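Local coordinates for protein D-aminoacyl-tRNA deacylase (Archaeoglobus fulgidus, PDB 1YQE) that probably hydrolyses D-aminoacyl-tRNAs, with zinc as cofactor, to free tRNA and D-amino acids, recycling mischarged tRNA, at residues 206-212 with 275-281; 241-247 with 267-273; 188-193 with 211-217. The contacts are given in a common frame with arbitrary orientation. Numbering follows the deposited sequence.

Overall arrangement
Of the segments in contact, strand 189-194 comes first along the chain, and interaction 3 pairs it with strand 212-218 across helix 201-209, closing a beta-alpha-beta unit. In series with it, interaction 2 pairs strands 242-245 and 268-271 across helix 252-265, a second such unit. Strands 189-194 and 242-245 are neighbours, so the two pairs join into one parallel four-stranded sheet in the order 212-218, 189-194, 242-245, 268-271. Interaction 1 closes the longest loop, bringing the end of helix 201-209 to the C-terminal residues after helix 272-278. It encloses interaction 2, crosses interaction 3 and shares T211 and F212 with it.

Interaction 1 (206-212 with 275-281); sequences IMLTTTF and VKKDFRL
Two helix ends lie side by side: 206-209 closes one helix, 275-278 the other, and T210 and F279 are the first residues to leave helical geometry. The two segments meet at T210 and R280 (CA-CA 4.2 Å), a single backbone bridge. L281 N donates a hydrogen bond of 2.9 Å to T209 O. T211 N donates another, also 2.9 Å, to F279 O. R280 CA adds a CH...O contact of 3.4 Å to T209 O. The T210 side chain is p, so OG1 turns back to give a 2.6 Å hydrogen bond to I206 O and takes one of 3.2 Å from F212 N; the latter makes an ST turn that leads from helix 201-209 into strand 212-218. Here the C-terminal residues of the chain are joined to a helix-strand connection of the parallel sheet, on the face of F212 and I244. F279, chi1 m, offers a ring face to the edge of F212 (chi1 -99°, between wells) in a T-shaped stack, centroids 5.0 Å apart and planes at 88°, with F212 CE1 3.6 Å from F279 CD1. V275 (t) packs CG1 3.8 Å from F212 CD1 and 3.9 Å from I206 CD1. I206, in the m,t rotamer, also sets CG1 3.8 Å from CG of K276, whose amine leads away to a salt bridge with E205. L281 is m,t and lays CD2 3.4 Å from T210 O and 3.9 Å from T211 CG2, while helix 114-125 packs on it through L122 and R125. T211 is p, its OG1 lying 3.6 Å from F279 CB near the plane of the F279 ring.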
loop_
_atom_site.group_PDB
_atom_site.type_symbol
_atom_site.label_atom_id
_atom_site.label_comp_id
_atom_site.label_asym_id
_atom_site.label_seq_id
_atom_site.Cartn_x
_atom_site.Cartn_y
_atom_site.Cartn_z
ATOM N N ILE A 206 -2.946 -12.019 -8.153
ATOM C CA ILE A 206 -1.859 -12.652 -7.421
ATOM C C ILE A 206 -1.995 -12.361 -5.923
ATOM O O ILE A 206 -1.756 -13.243 -5.089
ATOM C CB ILE A 206 -0.474 -12.175 -7.961
ATOM C CG1 ILE A 206 -0.216 -12.830 -9.327
ATOM C CG2 ILE A 206 0.650 -12.540 -6.971
ATOM C CD1 ILE A 206 1.000 -12.296 -10.075
ATOM N N MET A 207 -2.396 -11.139 -5.578
ATOM C CA MET A 207 -2.573 -10.759 -4.171
ATOM C C MET A 207 -3.711 -11.538 -3.509
ATOM O O MET A 207 -3.634 -11.904 -2.333
ATOM C CB MET A 207 -2.874 -9.262 -4.055
ATOM C CG MET A 207 -1.672 -8.357 -4.261
ATOM S SD MET A 207 -0.457 -8.592 -2.924
ATOM C CE MET A 207 -1.132 -7.534 -1.662
ATOM N N LEU A 208 -4.769 -11.793 -4.269
ATOM C CA LEU A 208 -5.929 -12.501 -3.738
ATOM C C LEU A 208 -5.868 -14.028 -3.727
ATOM O O LEU A 208 -6.560 -14.665 -2.922
ATOM C CB LEU A 208 -7.184 -12.072 -4.508
ATOM C CG LEU A 208 -7.697 -10.641 -4.340
ATOM C CD1 LEU A 208 -8.679 -10.304 -5.455
ATOM C CD2 LEU A 208 -8.355 -10.496 -2.983
ATOM N N THR A 209 -5.039 -14.624 -4.582
ATOM C CA THR A 209 -5.006 -16.083 -4.670
ATOM C C THR A 209 -3.684 -16.834 -4.560
ATOM O O THR A 209 -3.680 -18.065 -4.643
ATOM C CB THR A 209 -5.657 -16.547 -5.982
ATOM O OG1 THR A 209 -4.819 -16.176 -7.084
ATOM C CG2 THR A 209 -7.027 -15.899 -6.155
ATOM N N THR A 210 -2.570 -16.129 -4.374
ATOM C CA THR A 210 -1.283 -16.806 -4.276
ATOM C C THR A 210 -0.539 -16.512 -2.971
ATOM O O THR A 210 -1.050 -15.826 -2.093
ATOM C CB THR A 210 -0.370 -16.432 -5.465
ATOM O OG1 THR A 210 0.042 -15.068 -5.341
ATOM C CG2 THR A 210 -1.113 -16.612 -6.793
ATOM N N THR A 211 0.673 -17.049 -2.854
ATOM C CA THR A 211 1.491 -16.847 -1.665
ATOM C C THR A 211 2.431 -15.662 -1.897
ATOM O O THR A 211 3.396 -15.469 -1.163
ATOM C CB THR A 211 2.339 -18.095 -1.357
ATOM O OG1 THR A 211 3.148 -18.412 -2.498
ATOM C CG2 THR A 211 1.431 -19.296 -1.036
ATOM N N PHE A 212 2.133 -14.875 -2.925
ATOM C CA PHE A 212 2.950 -13.719 -3.266
ATOM C C PHE A 212 2.319 -12.397 -2.876
ATOM O O PHE A 212 1.098 -12.226 -2.922
ATOM C CB PHE A 212 3.222 -13.674 -4.773
ATOM C CG PHE A 212 4.563 -14.209 -5.170
ATOM C CD1 PHE A 212 4.747 -15.569 -5.406
ATOM C CD2 PHE A 212 5.643 -13.345 -5.332
ATOM C CE1 PHE A 212 5.986 -16.065 -5.803
ATOM C CE2 PHE A 212 6.892 -13.828 -5.729
ATOM C CZ PHE A 212 7.062 -15.194 -5.966
ATOM N N VAL A 275 3.225 -17.506 -11.823
ATOM C CA VAL A 275 3.002 -17.237 -10.406
ATOM C C VAL A 275 1.600 -17.687 -10.000
ATOM O O VAL A 275 1.423 -18.375 -8.992
ATOM C CB VAL A 275 3.151 -15.728 -10.086
ATOM C CG1 VAL A 275 2.768 -15.458 -8.629
ATOM C CG2 VAL A 275 4.579 -15.284 -10.347
ATOM N N LYS A 276 0.606 -17.297 -10.791
ATOM C CA LYS A 276 -0.781 -17.660 -10.518
ATOM C C LYS A 276 -0.990 -19.174 -10.517
ATOM O O LYS A 276 -1.836 -19.694 -9.792
ATOM C CB LYS A 276 -1.705 -17.025 -11.561
ATOM C CG LYS A 276 -1.780 -15.512 -11.487
ATOM C CD LYS A 276 -2.562 -14.925 -12.656
ATOM C CE LYS A 276 -4.015 -15.377 -12.657
ATOM N NZ LYS A 276 -4.759 -14.814 -13.819
ATOM N N LYS A 277 -0.207 -19.876 -11.327
ATOM C CA LYS A 277 -0.323 -21.325 -11.440
ATOM C C LYS A 277 0.461 -22.134 -10.407
ATOM O O LYS A 277 -0.070 -23.077 -9.825
ATOM C CB LYS A 277 0.102 -21.760 -12.848
ATOM C CG LYS A 277 0.188 -23.265 -13.057
ATOM C CD LYS A 277 0.850 -23.583 -14.395
ATOM C CE LYS A 277 1.051 -25.079 -14.589
ATOM N NZ LYS A 277 -0.240 -25.815 -14.624
ATOM N N ASP A 278 1.718 -21.769 -10.172
ATOM C CA ASP A 278 2.546 -22.522 -9.234
ATOM C C ASP A 278 2.559 -22.058 -7.780
ATOM O O ASP A 278 3.186 -22.701 -6.939
ATOM C CB ASP A 278 3.994 -22.580 -9.740
ATOM C CG ASP A 278 4.108 -23.185 -11.133
ATOM O OD1 ASP A 278 3.309 -24.086 -11.468
ATOM O OD2 ASP A 278 5.013 -22.769 -11.889
ATOM N N PHE A 279 1.869 -20.965 -7.467
ATOM C CA PHE A 279 1.865 -20.458 -6.096
ATOM C C PHE A 279 0.486 -20.193 -5.491
ATOM O O PHE A 279 0.323 -19.257 -4.713
ATOM C CB PHE A 279 2.697 -19.178 -6.033
ATOM C CG PHE A 279 4.139 -19.373 -6.401
ATOM C CD1 PHE A 279 5.101 -19.578 -5.417
ATOM C CD2 PHE A 279 4.537 -19.349 -7.735
ATOM C CE1 PHE A 279 6.443 -19.755 -5.760
ATOM C CE2 PHE A 279 5.871 -19.526 -8.088
ATOM C CZ PHE A 279 6.828 -19.728 -7.101
ATOM N N ARG A 280 -0.500 -21.020 -5.828
ATOM C CA ARG A 280 -1.851 -20.833 -5.306
ATOM C C ARG A 280 -1.964 -21.075 -3.804
ATOM O O ARG A 280 -1.166 -21.803 -3.216
ATOM C CB ARG A 280 -2.844 -21.758 -6.016
ATOM C CG ARG A 280 -2.936 -21.582 -7.518
ATOM C CD ARG A 280 -4.175 -22.282 -8.059
ATOM N NE ARG A 280 -4.262 -23.668 -7.604
ATOM C CZ ARG A 280 -5.300 -24.470 -7.831
ATOM N NH1 ARG A 280 -6.351 -24.027 -8.513
ATOM N NH2 ARG A 280 -5.290 -25.715 -7.374
ATOM N N LEU A 281 -2.967 -20.464 -3.242
ATOM C CA LEU A 281 -3.246 -20.664 -1.847
ATOM C C LEU A 281 -4.367 -21.716 -1.764
ATOM O O LEU A 281 -5.091 -21.912 -2.724
ATOM C CB LEU A 281 -4.023 -19.512 -1.209
ATOM C CG LEU A 281 -3.329 -18.182 -1.018
ATOM C CD1 LEU A 281 -4.313 -17.122 -0.565
ATOM C CD2 LEU A 281 -2.185 -18.298 -0.030
#

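Interaction 2 (241-247 with 267-273); sequences EYIIIDE and VEVLKSK
Strands 242-245 and 268-271 run parallel, axes 4.7 Å apart at closest approach and crossing at -26°. In register are Y242 with E268, I243 with V269, I244 with L270 and I245 with K271, CA-CA 4.8 to 5.2 Å. A parallel ladder links them: E268 N to E241 O (3.3 Å), I243 N to E268 O (3.0 Å), L270 N to I243 O (2.9 Å), I245 N to L270 O (3.0 Å) and S272 N to I245 O (3.0 Å). After strand 242-245, D246 centres an inverse gamma turn; K271, the last residue of the other strand, is at the N-cap position of helix 272-278. This is a beta-alpha-beta unit at the edge of the four-stranded parallel sheet: helix 252-265 connects the strands and packs against the face of I243 and V269 through V258. On that face I243 (m,t) puts CG1 4.0 Å from V267 CG2, and I245, chi1 p, sets CG2 4.3 Å from V269 CG1. On the other face Y242, chi1 m, brings CD1 within 3.9 Å of L270 CD1, and E268 OE1 lies at the edge of the Y242 ring, near its plane, 3.2 Å from Y242 CE1. I244 (m,t) reaches S272, CG2 to CB 4.1 Å, and packs on I206 of helix 201-209. E247, chi1 p, folds its carboxylate over the start of helix 272-278: OE1 accepts a very short 2.5 Å hydrogen bond from S272 OG (chi1 p) and a weak one of 3.3 Å from S272 N, while OE2 accepts a hydrogen bond from K273 N at 3.0 Å.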
loop_
_atom_site.group_PDB
_atom_site.type_symbol
_atom_site.label_atom_id
_atom_site.label_comp_id
_atom_site.label_asym_id
_atom_site.label_seq_id
_atom_site.Cartn_x
_atom_site.Cartn_y
_atom_site.Cartn_z
ATOM N N GLU A 241 12.441 -10.668 -3.449
ATOM C CA GLU A 241 13.339 -11.706 -3.937
ATOM C C GLU A 241 12.948 -12.031 -5.372
ATOM O O GLU A 241 13.526 -12.919 -5.994
ATOM C CB GLU A 241 13.228 -12.973 -3.082
ATOM C CG GLU A 241 13.852 -12.865 -1.698
ATOM C CD GLU A 241 15.313 -12.434 -1.743
ATOM O OE1 GLU A 241 16.060 -12.916 -2.625
ATOM O OE2 GLU A 241 15.720 -11.617 -0.887
ATOM N N TYR A 242 11.975 -11.293 -5.902
ATOM C CA TYR A 242 11.486 -11.544 -7.258
ATOM C C TYR A 242 10.960 -10.297 -7.949
ATOM O O TYR A 242 10.620 -9.309 -7.306
ATOM C CB TYR A 242 10.301 -12.514 -7.227
ATOM C CG TYR A 242 10.529 -13.838 -6.559
ATOM C CD1 TYR A 242 11.040 -14.923 -7.274
ATOM C CD2 TYR A 242 10.215 -14.022 -5.214
ATOM C CE1 TYR A 242 11.225 -16.158 -6.667
ATOM C CE2 TYR A 242 10.401 -15.256 -4.595
ATOM C CZ TYR A 242 10.904 -16.316 -5.327
ATOM O OH TYR A 242 11.071 -17.542 -4.728
ATOM N N ILE A 243 10.893 -10.373 -9.274
ATOM C CA ILE A 243 10.300 -9.319 -10.084
ATOM C C ILE A 243 9.281 -10.104 -10.903
ATOM O O ILE A 243 9.635 -11.082 -11.556
ATOM C CB ILE A 243 11.278 -8.658 -11.080
ATOM C CG1 ILE A 243 12.373 -7.899 -10.334
ATOM C CG2 ILE A 243 10.508 -7.668 -11.971
ATOM C CD1 ILE A 243 13.418 -7.279 -11.240
ATOM N N ILE A 244 8.017 -9.712 -10.832
ATOM C CA ILE A 244 6.987 -10.391 -11.611
ATOM C C ILE A 244 6.610 -9.462 -12.752
ATOM O O ILE A 244 6.430 -8.264 -12.546
ATOM C CB ILE A 244 5.730 -10.682 -10.760
ATOM C CG1 ILE A 244 6.057 -11.717 -9.687
ATOM C CG2 ILE A 244 4.604 -11.191 -11.648
ATOM C CD1 ILE A 244 4.960 -11.890 -8.655
ATOM N N ILE A 245 6.501 -10.008 -13.960
ATOM C CA ILE A 245 6.135 -9.194 -15.110
ATOM C C ILE A 245 4.766 -9.582 -15.650
ATOM O O ILE A 245 4.358 -10.744 -15.577
ATOM C CB ILE A 245 7.157 -9.334 -16.269
ATOM C CG1 ILE A 245 7.302 -10.808 -16.661
ATOM C CG2 ILE A 245 8.498 -8.727 -15.866
ATOM C CD1 ILE A 245 8.151 -11.034 -17.896
ATOM N N ASP A 246 4.051 -8.590 -16.163
ATOM C CA ASP A 246 2.747 -8.822 -16.768
ATOM C C ASP A 246 3.160 -9.079 -18.214
ATOM O O ASP A 246 3.271 -8.145 -19.007
ATOM C CB ASP A 246 1.882 -7.563 -16.671
ATOM C CG ASP A 246 0.502 -7.750 -17.278
ATOM O OD1 ASP A 246 0.391 -8.473 -18.289
ATOM O OD2 ASP A 246 -0.468 -7.163 -16.755
ATOM N N GLU A 247 3.409 -10.347 -18.533
ATOM C CA GLU A 247 3.871 -10.747 -19.858
ATOM C C GLU A 247 3.094 -10.204 -21.054
ATOM O O GLU A 247 3.608 -10.184 -22.171
ATOM C CB GLU A 247 3.964 -12.282 -19.952
ATOM C CG GLU A 247 2.670 -13.045 -19.712
ATOM C CD GLU A 247 2.442 -13.383 -18.251
ATOM O OE1 GLU A 247 2.243 -12.453 -17.441
ATOM O OE2 GLU A 247 2.463 -14.583 -17.912
ATOM N N VAL A 267 17.893 -11.320 -7.997
ATOM C CA VAL A 267 16.551 -11.839 -7.787
ATOM C C VAL A 267 16.054 -12.543 -9.045
ATOM O O VAL A 267 16.627 -12.375 -10.123
ATOM C CB VAL A 267 15.579 -10.707 -7.368
ATOM C CG1 VAL A 267 16.060 -10.086 -6.053
ATOM C CG2 VAL A 267 15.494 -9.640 -8.461
ATOM N N GLU A 268 14.997 -13.339 -8.904
ATOM C CA GLU A 268 14.448 -14.081 -10.032
ATOM C C GLU A 268 13.242 -13.419 -10.699
ATOM O O GLU A 268 12.368 -12.873 -10.028
ATOM C CB GLU A 268 14.069 -15.498 -9.581
ATOM C CG GLU A 268 13.287 -16.293 -10.620
ATOM C CD GLU A 268 13.017 -17.722 -10.179
ATOM O OE1 GLU A 268 12.551 -17.920 -9.036
ATOM O OE2 GLU A 268 13.267 -18.647 -10.983
ATOM N N VAL A 269 13.203 -13.476 -12.028
ATOM C CA VAL A 269 12.094 -12.909 -12.794
ATOM C C VAL A 269 11.075 -14.006 -13.099
ATOM O O VAL A 269 11.442 -15.070 -13.593
ATOM C CB VAL A 269 12.563 -12.331 -14.146
ATOM C CG1 VAL A 269 11.365 -11.785 -14.917
ATOM C CG2 VAL A 269 13.590 -11.236 -13.926
ATOM N N LEU A 270 9.802 -13.736 -12.812
ATOM C CA LEU A 270 8.721 -14.690 -13.057
ATOM C C LEU A 270 7.548 -14.071 -13.823
ATOM O O LEU A 270 7.173 -12.919 -13.583
ATOM C CB LEU A 270 8.191 -15.246 -11.730
ATOM C CG LEU A 270 9.078 -16.190 -10.920
ATOM C CD1 LEU A 270 8.379 -16.533 -9.609
ATOM C CD2 LEU A 270 9.363 -17.455 -11.722
ATOM N N LYS A 271 6.968 -14.835 -14.743
ATOM C CA LYS A 271 5.817 -14.350 -15.503
ATOM C C LYS A 271 4.584 -14.502 -14.611
ATOM O O LYS A 271 4.476 -15.474 -13.872
ATOM C CB LYS A 271 5.665 -15.145 -16.807
ATOM C CG LYS A 271 6.830 -14.908 -17.763
ATOM C CD LYS A 271 6.533 -15.323 -19.200
ATOM C CE LYS A 271 6.562 -16.828 -19.395
ATOM N NZ LYS A 271 6.467 -17.168 -20.853
ATOM N N SER A 272 3.669 -13.536 -14.676
ATOM C CA SER A 272 2.470 -13.545 -13.838
ATOM C C SER A 272 1.636 -14.818 -13.945
ATOM O O SER A 272 1.046 -15.259 -12.956
ATOM C CB SER A 272 1.585 -12.334 -14.157
ATOM O OG SER A 272 0.891 -12.507 -15.381
ATOM N N LYS A 273 1.580 -15.403 -15.139
ATOM C CA LYS A 273 0.807 -16.624 -15.337
ATOM C C LYS A 273 1.426 -17.778 -14.558
ATOM O O LYS A 273 0.715 -18.601 -13.987
ATOM C CB LYS A 273 0.736 -16.978 -16.828
ATOM C CG LYS A 273 -0.040 -18.258 -17.117
ATOM C CD LYS A 273 -0.080 -18.575 -18.603
ATOM C CE LYS A 273 -0.880 -19.843 -18.856
ATOM N NZ LYS A 273 -2.265 -19.721 -18.320
#

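Interaction 3 (188-193 with 211-217); sequences WNVAVG and TFTFGHN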
loop_
_atom_site.group_PDB
_atom_site.type_symbol
_atom_site.label_atom_id
_atom_site.label_comp_id
_atom_site.label_asym_id
_atom_site.label_seq_id
_atom_site.Cartn_x
_atom_site.Cartn_y
_atom_site.Cartn_z
ATOM N N TRP A 188 5.476 -14.150 3.382
ATOM C CA TRP A 188 4.918 -14.244 2.044
ATOM C C TRP A 188 6.057 -13.900 1.084
ATOM O O TRP A 188 6.940 -13.113 1.428
ATOM C CB TRP A 188 3.782 -13.232 1.856
ATOM C CG TRP A 188 2.609 -13.447 2.760
ATOM C CD1 TRP A 188 2.260 -12.703 3.848
ATOM C CD2 TRP A 188 1.624 -14.474 2.640
ATOM N NE1 TRP A 188 1.114 -13.199 4.412
ATOM C CE2 TRP A 188 0.699 -14.288 3.688
ATOM C CE3 TRP A 188 1.431 -15.538 1.745
ATOM C CZ2 TRP A 188 -0.408 -15.124 3.869
ATOM C CZ3 TRP A 188 0.332 -16.373 1.926
ATOM C CH2 TRP A 188 -0.574 -16.159 2.980
ATOM N N ASN A 189 6.041 -14.499 -0.103
ATOM C CA ASN A 189 7.053 -14.225 -1.121
ATOM C C ASN A 189 6.822 -12.782 -1.571
ATOM O O ASN A 189 5.685 -12.388 -1.840
ATOM C CB ASN A 189 6.886 -15.194 -2.292
ATOM C CG ASN A 189 7.126 -16.637 -1.885
ATOM O OD1 ASN A 189 8.206 -16.981 -1.408
ATOM N ND2 ASN A 189 6.118 -17.487 -2.063
ATOM N N VAL A 190 7.894 -11.998 -1.647
ATOM C CA VAL A 190 7.787 -10.589 -2.013
ATOM C C VAL A 190 8.325 -10.275 -3.403
ATOM O O VAL A 190 9.430 -10.676 -3.763
ATOM C CB VAL A 190 8.539 -9.692 -0.999
ATOM C CG1 VAL A 190 8.289 -8.219 -1.316
ATOM C CG2 VAL A 190 8.101 -10.018 0.421
ATOM N N ALA A 191 7.541 -9.541 -4.181
ATOM C CA ALA A 191 7.974 -9.177 -5.519
ATOM C C ALA A 191 7.704 -7.718 -5.837
ATOM O O ALA A 191 6.910 -7.056 -5.178
ATOM C CB ALA A 191 7.261 -10.046 -6.545
ATOM N N VAL A 192 8.416 -7.217 -6.839
ATOM C CA VAL A 192 8.187 -5.880 -7.338
ATOM C C VAL A 192 7.518 -6.246 -8.659
ATOM O O VAL A 192 7.972 -7.157 -9.344
ATOM C CB VAL A 192 9.497 -5.120 -7.622
ATOM C CG1 VAL A 192 9.213 -3.951 -8.554
ATOM C CG2 VAL A 192 10.087 -4.593 -6.320
ATOM N N GLY A 193 6.436 -5.569 -9.011
ATOM C CA GLY A 193 5.763 -5.903 -10.255
ATOM C C GLY A 193 6.023 -4.874 -11.329
ATOM O O GLY A 193 6.144 -3.686 -11.037
ATOM N N THR A 211 0.673 -17.049 -2.854
ATOM C CA THR A 211 1.491 -16.847 -1.665
ATOM C C THR A 211 2.431 -15.662 -1.897
ATOM O O THR A 211 3.396 -15.469 -1.163
ATOM C CB THR A 211 2.339 -18.095 -1.357
ATOM O OG1 THR A 211 3.148 -18.412 -2.498
ATOM C CG2 THR A 211 1.431 -19.296 -1.036
ATOM N N PHE A 212 2.133 -14.875 -2.925
ATOM C CA PHE A 212 2.950 -13.719 -3.266
ATOM C C PHE A 212 2.319 -12.397 -2.876
ATOM O O PHE A 212 1.098 -12.226 -2.922
ATOM C CB PHE A 212 3.222 -13.674 -4.773
ATOM C CG PHE A 212 4.563 -14.209 -5.170
ATOM C CD1 PHE A 212 4.747 -15.569 -5.406
ATOM C CD2 PHE A 212 5.643 -13.345 -5.332
ATOM C CE1 PHE A 212 5.986 -16.065 -5.803
ATOM C CE2 PHE A 212 6.892 -13.828 -5.729
ATOM C CZ PHE A 212 7.062 -15.194 -5.966
ATOM N N THR A 213 3.170 -11.453 -2.495
ATOM C CA THR A 213 2.714 -10.122 -2.154
ATOM C C THR A 213 3.634 -9.205 -2.940
ATOM O O THR A 213 4.603 -9.666 -3.536
ATOM C CB THR A 213 2.838 -9.816 -0.649
ATOM O OG1 THR A 213 2.270 -8.526 -0.394
ATOM C CG2 THR A 213 4.307 -9.810 -0.198
ATOM N N PHE A 214 3.320 -7.916 -2.947
ATOM C CA PHE A 214 4.114 -6.943 -3.684
ATOM C C PHE A 214 4.560 -5.799 -2.799
ATOM O O PHE A 214 3.952 -5.517 -1.768
ATOM C CB PHE A 214 3.290 -6.351 -4.834
ATOM C CG PHE A 214 2.976 -7.329 -5.928
ATOM C CD1 PHE A 214 3.853 -7.503 -6.992
ATOM C CD2 PHE A 214 1.822 -8.101 -5.876
ATOM C CE1 PHE A 214 3.591 -8.436 -7.993
ATOM C CE2 PHE A 214 1.545 -9.039 -6.867
ATOM C CZ PHE A 214 2.431 -9.209 -7.930
ATOM N N GLY A 215 5.650 -5.164 -3.212
ATOM C CA GLY A 215 6.144 -3.996 -2.521
ATOM C C GLY A 215 5.692 -2.886 -3.455
ATOM O O GLY A 215 4.649 -2.268 -3.250
ATOM N N HIS A 216 6.465 -2.656 -4.509
ATOM C CA HIS A 216 6.119 -1.633 -5.488
ATOM C C HIS A 216 5.640 -2.302 -6.768
ATOM O O HIS A 216 5.906 -3.484 -7.001
ATOM C CB HIS A 216 7.328 -0.734 -5.759
ATOM C CG HIS A 216 7.523 0.321 -4.715
ATOM N ND1 HIS A 216 6.668 1.393 -4.578
ATOM C CD2 HIS A 216 8.432 0.433 -3.718
ATOM C CE1 HIS A 216 7.040 2.121 -3.542
ATOM N NE2 HIS A 216 8.107 1.559 -3.001
ATOM N N ASN A 217 4.907 -1.542 -7.571
ATOM C CA ASN A 217 4.362 -2.017 -8.839
ATOM C C ASN A 217 4.420 -0.845 -9.802
ATOM O O ASN A 217 4.031 0.263 -9.449
ATOM C CB ASN A 217 2.904 -2.456 -8.677
ATOM C CG ASN A 217 2.767 -3.925 -8.335
ATOM O OD1 ASN A 217 3.280 -4.784 -9.049
ATOM N ND2 ASN A 217 2.053 -4.224 -7.250
#
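F212 presents a ring face to N189, whose CB stands 3.5 Å from the ring centroid and 3° off its normal, a CH-pi contact. The edge of the same ring meets A191, CD2 to A191 CB 3.9 Å. A191 also approaches F214, CB to CE1 4.3 Å, so the small alanine side chain touches both phenylalanine rings; I206 and I244 pack on both rings. On the opposite face V190 and T213 pair, CG2 to CG2 3.8 Å, and the T213 hydroxyl hydrogen-bonds to P114 O. W188 turns an edge of its indole to the chain, CE3 3.5 Å from T211 O, while its NE1 hydrogen-bonds to N119 OD1. N189 ND2 gives T211 OG1 a weak hydrogen bond of 3.1 Å. Main-chain hydrogen bonds run N189 N to T211 O (3.0 Å), T213 N to N189 O (2.8 Å), A191 N to T213 O (3.0 Å) and G215 N to A191 O (3.0 Å). The chain turns a corner at G215, and the register slips by one: G193 pairs with N217 instead of H216, CA-CA 4.4 Å to N217, and G193 N hydrogen-bonds to H216 O at 2.9 Å. This is a beta bulge. N217 OD1 lies 3.0 Å from G193 CA, where a CB would clash with it. H216 hydrogen-bonds through ND1 to T141 OG1 and through NE2 to A110 O; its side chain is about 13 Å from the bound pyrophosphate. Parallel strands 189-194 and 212-218, linked by helix 201-209 across the face of F212 and F214, form a beta-alpha-beta unit whose second strand is an edge of the four-stranded parallel sheet.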